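Local coordinates for protein nigerythrin (Desulfovibrio vulgaris subsp. vulgaris, PDB 1YUZ) that shows NADH peroxidase activity in vitro, combining a hemerythrin-like diiron site with a rubredoxin-like iron centre, at residues T69-L74 with F171-I176; A153-A158 with G178-G183; T48-A53 with L108-N113. All coordinates share one frame; numbering follows the deposited sequence. Where two conformers were deposited one is given.

Interaction 1: residues T69-L74 with F171-I176; sequences TAAAEL and FHLCPI. With FE2 (Fe (II) ion), chain G; FE (Fe (III) ion), chain F; FE (Fe (III) ion), chain H.
At the seam between the ferritin-like helical bundle and the rubredoxin-like domain, Leu173 of strand 171-173 presses on Ala71 and Ala72 of helix 60-87. Its CG stands anti to the backbone N (chi1 175°), which carries the fork of two methyls onto the helix. One branch goes to each alanine: CD2 of Leu173 meets Ala71 CB at 3.4 Å, tighter than usual for two carbons, and CD1 of Leu173 lies 3.7 Å from Ala72 CB. No hydrogen bond crosses here. The next residue on each side is a metal ligand. Glu73, its chain bent at chi2, bridges the diiron pair, with OE2 2.0 Å from the iron(II) and OE1 2.2 Å from the neighbouring iron(III), and a water spans the same two irons. Across the seam Cys174 SG binds the rubredoxin-type iron(III) at 2.3 Å, together with Cys177, Cys189 and Cys192. Ala72 also packs on His152, another ligand of the iron(II). The contact is thus apolar but has a ligand of each iron centre beside it, and the FE atom of the rubredoxin-type iron(III), chain H, is 13.1 Å from the FE atom of the iron(II), chain G, a separation consistent with electron transfer between them.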
loop_
_atom_site.group_PDB
_atom_site.type_symbol
_atom_site.label_atom_id
_atom_site.label_comp_id
_atom_site.label_asym_id
_atom_site.label_seq_id
_atom_site.Cartn_x
_atom_site.Cartn_y
_atom_site.Cartn_z
ATOM N N THR B 69 -6.466 -3.371 -13.551
ATOM C CA THR B 69 -6.504 -4.247 -12.387
ATOM C C THR B 69 -7.742 -5.144 -12.403
ATOM O O THR B 69 -7.678 -6.302 -11.993
ATOM C CB THR B 69 -6.425 -3.441 -11.078
ATOM O OG1 THR B 69 -5.339 -2.507 -11.167
ATOM C CG2 THR B 69 -6.147 -4.373 -9.909
ATOM N N ALA B 70 -8.864 -4.624 -12.887
ATOM C CA ALA B 70 -10.066 -5.443 -12.980
ATOM C C ALA B 70 -9.742 -6.591 -13.935
ATOM O O ALA B 70 -10.069 -7.747 -13.671
ATOM C CB ALA B 70 -11.227 -4.625 -13.522
ATOM N N ALA B 71 -9.079 -6.268 -15.043
ATOM C CA ALA B 71 -8.716 -7.284 -16.021
ATOM C C ALA B 71 -7.792 -8.317 -15.381
ATOM O O ALA B 71 -7.881 -9.510 -15.677
ATOM C CB ALA B 71 -8.047 -6.633 -17.222
ATOM N N ALA B 72 -6.911 -7.860 -14.497
ATOM C CA ALA B 72 -5.998 -8.761 -13.803
ATOM C C ALA B 72 -6.787 -9.735 -12.937
ATOM O O ALA B 72 -6.478 -10.923 -12.888
ATOM C CB ALA B 72 -5.028 -7.964 -12.941
ATOM N N GLU B 73 -7.813 -9.238 -12.255
ATOM C CA GLU B 73 -8.608 -10.108 -11.405
ATOM C C GLU B 73 -9.345 -11.146 -12.253
ATOM O O GLU B 73 -9.562 -12.275 -11.812
ATOM C CB GLU B 73 -9.610 -9.299 -10.574
ATOM C CG GLU B 73 -9.019 -8.143 -9.761
ATOM C CD GLU B 73 -7.794 -8.515 -8.939
ATOM O OE1 GLU B 73 -7.682 -9.673 -8.478
ATOM O OE2 GLU B 73 -6.943 -7.625 -8.729
ATOM N N LEU B 74 -9.716 -10.768 -13.472
ATOM C CA LEU B 74 -10.411 -11.691 -14.363
ATOM C C LEU B 74 -9.464 -12.823 -14.761
ATOM O O LEU B 74 -9.890 -13.960 -14.961
ATOM C CB LEU B 74 -10.918 -10.951 -15.601
ATOM C CG LEU B 74 -11.883 -11.741 -16.488
ATOM C CD1 LEU B 74 -13.076 -12.216 -15.660
ATOM C CD2 LEU B 74 -12.342 -10.865 -17.641
ATOM N N PHE B 171 -0.689 1.548 -18.698
ATOM C CA PHE B 171 -0.488 0.477 -17.731
ATOM C C PHE B 171 -0.518 -0.803 -18.537
ATOM O O PHE B 171 -1.507 -1.103 -19.203
ATOM C CB PHE B 171 -1.596 0.446 -16.679
ATOM C CG PHE B 171 -1.571 1.614 -15.750
ATOM C CD1 PHE B 171 -2.448 2.677 -15.927
ATOM C CD2 PHE B 171 -0.645 1.674 -14.712
ATOM C CE1 PHE B 171 -2.406 3.782 -15.086
ATOM C CE2 PHE B 171 -0.593 2.781 -13.865
ATOM C CZ PHE B 171 -1.478 3.836 -14.055
ATOM N N HIS B 172 0.568 -1.556 -18.471
ATOM C CA HIS B 172 0.678 -2.795 -19.219
ATOM C C HIS B 172 0.376 -3.991 -18.339
ATOM O O HIS B 172 0.992 -4.176 -17.292
ATOM C CB HIS B 172 2.078 -2.894 -19.810
ATOM C CG HIS B 172 2.404 -1.777 -20.747
ATOM N ND1 HIS B 172 1.924 -1.728 -22.039
ATOM C CD2 HIS B 172 3.115 -0.640 -20.565
ATOM C CE1 HIS B 172 2.329 -0.609 -22.612
ATOM N NE2 HIS B 172 3.052 0.069 -21.740
ATOM N N LEU B 173 -0.593 -4.787 -18.777
ATOM C CA LEU B 173 -1.025 -5.975 -18.060
ATOM C C LEU B 173 -0.494 -7.236 -18.722
ATOM O O LEU B 173 -0.590 -7.406 -19.939
ATOM C CB LEU B 173 -2.553 -6.038 -18.028
ATOM C CG LEU B 173 -3.174 -7.292 -17.402
ATOM C CD1 LEU B 173 -2.842 -7.342 -15.920
ATOM C CD2 LEU B 173 -4.679 -7.262 -17.596
ATOM N N CYS B 174 0.061 -8.126 -17.911
ATOM C CA CYS B 174 0.585 -9.378 -18.419
ATOM C C CYS B 174 -0.562 -10.203 -19.012
ATOM O O CYS B 174 -1.701 -10.106 -18.567
ATOM C CB CYS B 174 1.248 -10.141 -17.280
ATOM S SG CYS B 174 1.899 -11.740 -17.770
ATOM N N PRO B 175 -0.274 -11.021 -20.035
ATOM C CA PRO B 175 -1.321 -11.843 -20.655
ATOM C C PRO B 175 -1.818 -13.002 -19.790
ATOM O O PRO B 175 -2.984 -13.393 -19.884
ATOM C CB PRO B 175 -0.652 -12.361 -21.929
ATOM C CG PRO B 175 0.422 -11.376 -22.202
ATOM C CD PRO B 175 0.956 -11.050 -20.842
ATOM N N ILE B 176 -0.943 -13.555 -18.953
ATOM C CA ILE B 176 -1.319 -14.710 -18.138
ATOM C C ILE B 176 -1.290 -14.568 -16.619
ATOM O O ILE B 176 -1.586 -15.521 -15.900
ATOM C CB ILE B 176 -0.480 -15.942 -18.529
ATOM C CG1 ILE B 176 1.004 -15.675 -18.268
ATOM C CG2 ILE B 176 -0.720 -16.278 -20.001
ATOM C CD1 ILE B 176 1.878 -16.900 -18.462
HETATM FE FE FE2 G . -5.574 -7.492 -7.253
HETATM FE FE FE F . -7.611 -10.148 -6.346
HETATM FE FE FE H . 3.012 -12.412 -15.872
HETATM O O HOH W 1 -7.305 -8.239 -6.005
#

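Interaction 2: residues A153-A158 with G178-G183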
loop_
_atom_site.group_PDB
_atom_site.type_symbol
_atom_site.label_atom_id
_atom_site.label_comp_id
_atom_site.label_asym_id
_atom_site.label_seq_id
_atom_site.Cartn_x
_atom_site.Cartn_y
_atom_site.Cartn_z
ATOM N N ALA B 153 -1.419 -3.430 -5.039
ATOM C CA ALA B 153 -1.447 -2.568 -3.865
ATOM C C ALA B 153 -0.476 -1.409 -4.057
ATOM O O ALA B 153 -0.821 -0.255 -3.800
ATOM C CB ALA B 153 -1.081 -3.364 -2.616
ATOM N N GLU B 154 0.736 -1.708 -4.516
ATOM C CA GLU B 154 1.720 -0.656 -4.724
ATOM C C GLU B 154 1.267 0.324 -5.801
ATOM O O GLU B 154 1.429 1.532 -5.648
ATOM C CB GLU B 154 3.076 -1.250 -5.109
ATOM C CG GLU B 154 4.138 -0.182 -5.310
ATOM C CD GLU B 154 5.490 -0.738 -5.701
ATOM O OE1 GLU B 154 6.379 0.072 -6.041
ATOM O OE2 GLU B 154 5.675 -1.973 -5.664
ATOM N N ARG B 155 0.695 -0.192 -6.885
ATOM C CA ARG B 155 0.226 0.667 -7.967
ATOM C C ARG B 155 -0.859 1.615 -7.464
ATOM O O ARG B 155 -0.879 2.787 -7.824
ATOM C CB ARG B 155 -0.311 -0.185 -9.122
ATOM C CG ARG B 155 0.773 -0.931 -9.905
ATOM C CD ARG B 155 1.194 -0.173 -11.162
ATOM N NE ARG B 155 1.645 1.190 -10.896
ATOM C CZ ARG B 155 2.797 1.505 -10.311
ATOM N NH1 ARG B 155 3.627 0.548 -9.922
ATOM N NH2 ARG B 155 3.120 2.781 -10.124
ATOM N N TYR B 156 -1.758 1.113 -6.625
ATOM C CA TYR B 156 -2.824 1.950 -6.091
ATOM C C TYR B 156 -2.269 3.032 -5.172
ATOM O O TYR B 156 -2.720 4.174 -5.213
ATOM C CB TYR B 156 -3.842 1.093 -5.337
ATOM C CG TYR B 156 -4.787 0.312 -6.231
ATOM C CD1 TYR B 156 -5.326 -0.902 -5.808
ATOM C CD2 TYR B 156 -5.196 0.818 -7.467
ATOM C CE1 TYR B 156 -6.252 -1.589 -6.586
ATOM C CE2 TYR B 156 -6.123 0.140 -8.253
ATOM C CZ TYR B 156 -6.648 -1.060 -7.806
ATOM O OH TYR B 156 -7.587 -1.719 -8.573
ATOM N N LEU B 157 -1.292 2.683 -4.343
ATOM C CA LEU B 157 -0.707 3.669 -3.443
ATOM C C LEU B 157 0.074 4.718 -4.232
ATOM O O LEU B 157 0.045 5.900 -3.898
ATOM C CB LEU B 157 0.192 2.980 -2.411
ATOM C CG LEU B 157 -0.556 2.039 -1.457
ATOM C CD1 LEU B 157 0.425 1.217 -0.647
ATOM C CD2 LEU B 157 -1.455 2.844 -0.540
ATOM N N ALA B 158 0.763 4.292 -5.287
ATOM C CA ALA B 158 1.518 5.227 -6.119
ATOM C C ALA B 158 0.545 6.203 -6.772
ATOM O O ALA B 158 0.793 7.408 -6.822
ATOM C CB ALA B 158 2.294 4.469 -7.190
ATOM N N GLY B 178 -1.567 -11.380 -13.200
ATOM C CA GLY B 178 -2.039 -10.042 -12.913
ATOM C C GLY B 178 -1.029 -8.917 -12.850
ATOM O O GLY B 178 -1.382 -7.803 -12.480
ATOM N N TYR B 179 0.220 -9.187 -13.208
ATOM C CA TYR B 179 1.231 -8.143 -13.148
ATOM C C TYR B 179 0.898 -6.938 -14.018
ATOM O O TYR B 179 0.518 -7.076 -15.181
ATOM C CB TYR B 179 2.598 -8.685 -13.563
ATOM C CG TYR B 179 3.682 -7.633 -13.508
ATOM C CD1 TYR B 179 4.160 -7.155 -12.285
ATOM C CD2 TYR B 179 4.215 -7.094 -14.677
ATOM C CE1 TYR B 179 5.144 -6.168 -12.234
ATOM C CE2 TYR B 179 5.197 -6.109 -14.635
ATOM C CZ TYR B 179 5.657 -5.652 -13.413
ATOM O OH TYR B 179 6.644 -4.690 -13.369
ATOM N N ILE B 180 1.049 -5.757 -13.435
ATOM C CA ILE B 180 0.796 -4.509 -14.134
ATOM C C ILE B 180 2.020 -3.626 -13.991
ATOM O O ILE B 180 2.545 -3.458 -12.893
ATOM C CB ILE B 180 -0.412 -3.758 -13.538
ATOM C CG1 ILE B 180 -1.692 -4.555 -13.793
ATOM C CG2 ILE B 180 -0.511 -2.356 -14.148
ATOM C CD1 ILE B 180 -2.911 -4.007 -13.086
ATOM N N HIS B 181 2.477 -3.077 -15.110
ATOM C CA HIS B 181 3.624 -2.189 -15.101
ATOM C C HIS B 181 3.182 -0.824 -15.602
ATOM O O HIS B 181 2.416 -0.730 -16.558
ATOM C CB HIS B 181 4.729 -2.706 -16.022
ATOM C CG HIS B 181 6.059 -2.074 -15.765
ATOM N ND1 HIS B 181 6.952 -2.581 -14.847
ATOM C CD2 HIS B 181 6.623 -0.944 -16.254
ATOM C CE1 HIS B 181 8.007 -1.791 -14.779
ATOM N NE2 HIS B 181 7.833 -0.789 -15.623
ATOM N N LYS B 182 3.661 0.230 -14.951
ATOM C CA LYS B 182 3.332 1.588 -15.362
ATOM C C LYS B 182 4.476 2.099 -16.223
ATOM O O LYS B 182 5.604 2.228 -15.758
ATOM C CB LYS B 182 3.157 2.501 -14.146
ATOM C CG LYS B 182 2.861 3.951 -14.521
ATOM C CD LYS B 182 2.627 4.814 -13.288
ATOM C CE LYS B 182 2.356 6.268 -13.660
ATOM N NZ LYS B 182 3.553 6.936 -14.244
ATOM N N GLY B 183 4.186 2.379 -17.487
ATOM C CA GLY B 183 5.232 2.866 -18.366
ATOM C C GLY B 183 5.859 1.769 -19.202
ATOM O O GLY B 183 5.493 0.599 -19.086
HETATM O O HOH W 2 4.301 -2.333 -11.109
#
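Helix 136-161 passes beside strand 180-182 without backbone contact, Arg155 and Ile180 coming nearest with their CA atoms 8.1 Å apart. The contact joins the last helix of the ferritin-like four-helix bundle to an outer strand of the small antiparallel sheet in the rubredoxin-like domain. Arg155 carries the helix side of it. Bends at chi2 (-96°) and chi3 (56°) fold its chain along the strand instead of letting it run straight out, and CD comes to 4.1 Å from Ile180 CG2. Lys182 CB lies over one face of the guanidinium, toward its rim and 3.8 Å from Arg155 NE, the two side chains crossing at about a right angle; farther along, Lys182 CD is 3.8 Å from Arg155 NH2. The lysine then carries its charge elsewhere. NZ forms salt bridges with Asp169 and Asp167 and stays 5.9 Å from Arg155 NH2, so the repulsion between the two cations is probably well offset. The side chain of Ile180 comes within about 4 Å of that of His152, a ligand of the iron(II), and Gly178 O accepts a hydrogen bond from His152 NE2, so the rubredoxin-like domain contributes a second-shell partner to the diiron site. On the far side of the helix, Leu157 packs on Leu157 of the second subunit. No direct hydrogen bond joins the segments; a water bridges them, accepting from Arg155 NH1 at 3.2 Å and donating to Ile180 O at 2.7 Å.

Interaction 3: residues T48-A53 with L108-N113; sequences TAFAKA and LISGAN
Segments 48-53 and 108-113 are turns of two bundle helices, 29-56 and 104-132, that run in roughly opposite directions; their closest CA atoms, those of Phe50 and Leu108, are 8.3 Å apart. Phe50 spans the gap between them. With chi2 at 179° the ring plane contains the CA-CB bond, and the ring comes to the facing helix edge first. Its CZ lies 3.9 Å from Ser110 OG and 4.0 Å from Ser110 CB, the hydroxyl oxygen sitting in the plane of the ring. CE1 of Phe50 is 4.3 Å from Gly111 N, at the same edge. The ring also meets Phe66 of helix 60-87 edge-to-face, so three helices of the ferritin-like fold come together around it. One turn beyond Gly111 on the same helix stands Glu115, a ligand of the iron(II). No hydrogen bond joins the two segments: Ser110 OG is engaged by Lys46 NZ, which comes from the same helix as Phe50. The slightly positive C-H edge of the ring facing an oxygen should be mildly favourable, but at these distances the contact is mainly van der Waals, with the lysine-serine bond adding a polar tie alongside it.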
loop_
_atom_site.group_PDB
_atom_site.type_symbol
_atom_site.label_atom_id
_atom_site.label_comp_id
_atom_site.label_asym_id
_atom_site.label_seq_id
_atom_site.Cartn_x
_atom_site.Cartn_y
_atom_site.Cartn_z
ATOM N N THR B 48 -14.267 -2.163 -11.548
ATOM C CA THR B 48 -14.977 -1.707 -12.730
ATOM C C THR B 48 -15.792 -0.468 -12.352
ATOM O O THR B 48 -15.831 0.514 -13.097
ATOM C CB THR B 48 -15.892 -2.818 -13.265
ATOM O OG1 THR B 48 -15.078 -3.909 -13.710
ATOM C CG2 THR B 48 -16.739 -2.315 -14.430
ATOM N N ALA B 49 -16.428 -0.504 -11.185
ATOM C CA ALA B 49 -17.204 0.643 -10.729
ATOM C C ALA B 49 -16.250 1.804 -10.420
ATOM O O ALA B 49 -16.535 2.958 -10.743
ATOM C CB ALA B 49 -18.012 0.276 -9.492
ATOM N N PHE B 50 -15.118 1.497 -9.793
ATOM C CA PHE B 50 -14.136 2.529 -9.465
ATOM C C PHE B 50 -13.605 3.204 -10.732
ATOM O O PHE B 50 -13.377 4.413 -10.752
ATOM C CB PHE B 50 -12.963 1.925 -8.690
ATOM C CG PHE B 50 -13.274 1.581 -7.254
ATOM C CD1 PHE B 50 -12.292 1.012 -6.452
ATOM C CD2 PHE B 50 -14.523 1.843 -6.693
ATOM C CE1 PHE B 50 -12.540 0.709 -5.116
ATOM C CE2 PHE B 50 -14.777 1.542 -5.351
ATOM C CZ PHE B 50 -13.783 0.974 -4.566
ATOM N N ALA B 51 -13.403 2.420 -11.788
ATOM C CA ALA B 51 -12.901 2.960 -13.050
ATOM C C ALA B 51 -13.901 3.935 -13.654
ATOM O O ALA B 51 -13.537 5.025 -14.091
ATOM C CB ALA B 51 -12.626 1.830 -14.030
ATOM N N LYS B 52 -15.167 3.540 -13.674
ATOM C CA LYS B 52 -16.204 4.390 -14.237
ATOM C C LYS B 52 -16.283 5.700 -13.461
ATOM O O LYS B 52 -16.412 6.773 -14.051
ATOM C CB LYS B 52 -17.546 3.662 -14.201
ATOM C CG LYS B 52 -18.698 4.440 -14.815
ATOM C CD LYS B 52 -19.919 3.551 -14.984
ATOM C CE LYS B 52 -21.130 4.343 -15.449
ATOM N NZ LYS B 52 -21.594 5.291 -14.400
ATOM N N ALA B 53 -16.193 5.612 -12.139
ATOM C CA ALA B 53 -16.247 6.802 -11.298
ATOM C C ALA B 53 -15.024 7.686 -11.531
ATOM O O ALA B 53 -15.138 8.909 -11.606
ATOM C CB ALA B 53 -16.338 6.403 -9.829
ATOM N N LEU B 108 -9.064 4.330 -4.267
ATOM C CA LEU B 108 -7.704 3.816 -4.364
ATOM C C LEU B 108 -7.302 3.190 -3.032
ATOM O O LEU B 108 -6.634 2.165 -3.005
ATOM C CB LEU B 108 -6.729 4.937 -4.730
ATOM C CG LEU B 108 -6.743 5.380 -6.194
ATOM C CD1 LEU B 108 -5.955 6.670 -6.341
ATOM C CD2 LEU B 108 -6.152 4.291 -7.070
ATOM N N ILE B 109 -7.710 3.807 -1.925
ATOM C CA ILE B 109 -7.393 3.270 -0.604
ATOM C C ILE B 109 -8.156 1.959 -0.385
ATOM O O ILE B 109 -7.602 0.990 0.133
ATOM C CB ILE B 109 -7.746 4.286 0.513
ATOM C CG1 ILE B 109 -6.794 5.488 0.442
ATOM C CG2 ILE B 109 -7.684 3.611 1.879
ATOM C CD1 ILE B 109 -5.327 5.152 0.711
ATOM N N SER B 110 -9.425 1.926 -0.782
ATOM C CA SER B 110 -10.222 0.711 -0.649
ATOM C C SER B 110 -9.552 -0.393 -1.462
ATOM O O SER B 110 -9.438 -1.534 -1.014
ATOM C CB SER B 110 -11.638 0.958 -1.170
ATOM O OG SER B 110 -12.403 -0.234 -1.161
ATOM N N GLY B 111 -9.108 -0.047 -2.664
ATOM C CA GLY B 111 -8.437 -1.019 -3.502
ATOM C C GLY B 111 -7.161 -1.515 -2.845
ATOM O O GLY B 111 -6.927 -2.718 -2.760
ATOM N N ALA B 112 -6.336 -0.590 -2.365
ATOM C CA ALA B 112 -5.087 -0.965 -1.721
ATOM C C ALA B 112 -5.330 -1.881 -0.529
ATOM O O ALA B 112 -4.629 -2.877 -0.356
ATOM C CB ALA B 112 -4.335 0.278 -1.282
ATOM N N ASN B 113 -6.323 -1.557 0.293
ATOM C CA ASN B 113 -6.607 -2.385 1.457
ATOM C C ASN B 113 -7.048 -3.782 1.057
ATOM O O ASN B 113 -6.654 -4.767 1.685
ATOM C CB ASN B 113 -7.671 -1.733 2.340
ATOM C CG ASN B 113 -7.138 -0.533 3.090
ATOM O OD1 ASN B 113 -5.940 -0.442 3.354
ATOM N ND2 ASN B 113 -8.026 0.390 3.449
#

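Along the chain interaction 3 closes before interaction 2 opens, while interaction 1 crosses both. Their segments sample all four bundle helices, 29-56, 60-87, 104-132 and 136-161, and the two neighbouring antiparallel strands 171-173 and 180-182. The centres of interactions 1 and 2 are about 10 Å apart; that of interaction 3 is about 15 Å from the first and about 13 Å from the second. Interactions 1 and 2 bring the rubredoxin-like sheet against two different helices, and interaction 3 lies within the bundle. Tyr156, in segment 153-158, ties the neighbouring segments together, touching Thr69 as well as Leu108 and Gly111. Domain docking and bundle packing thus meet around the diiron site, whose ligands come from all four helices.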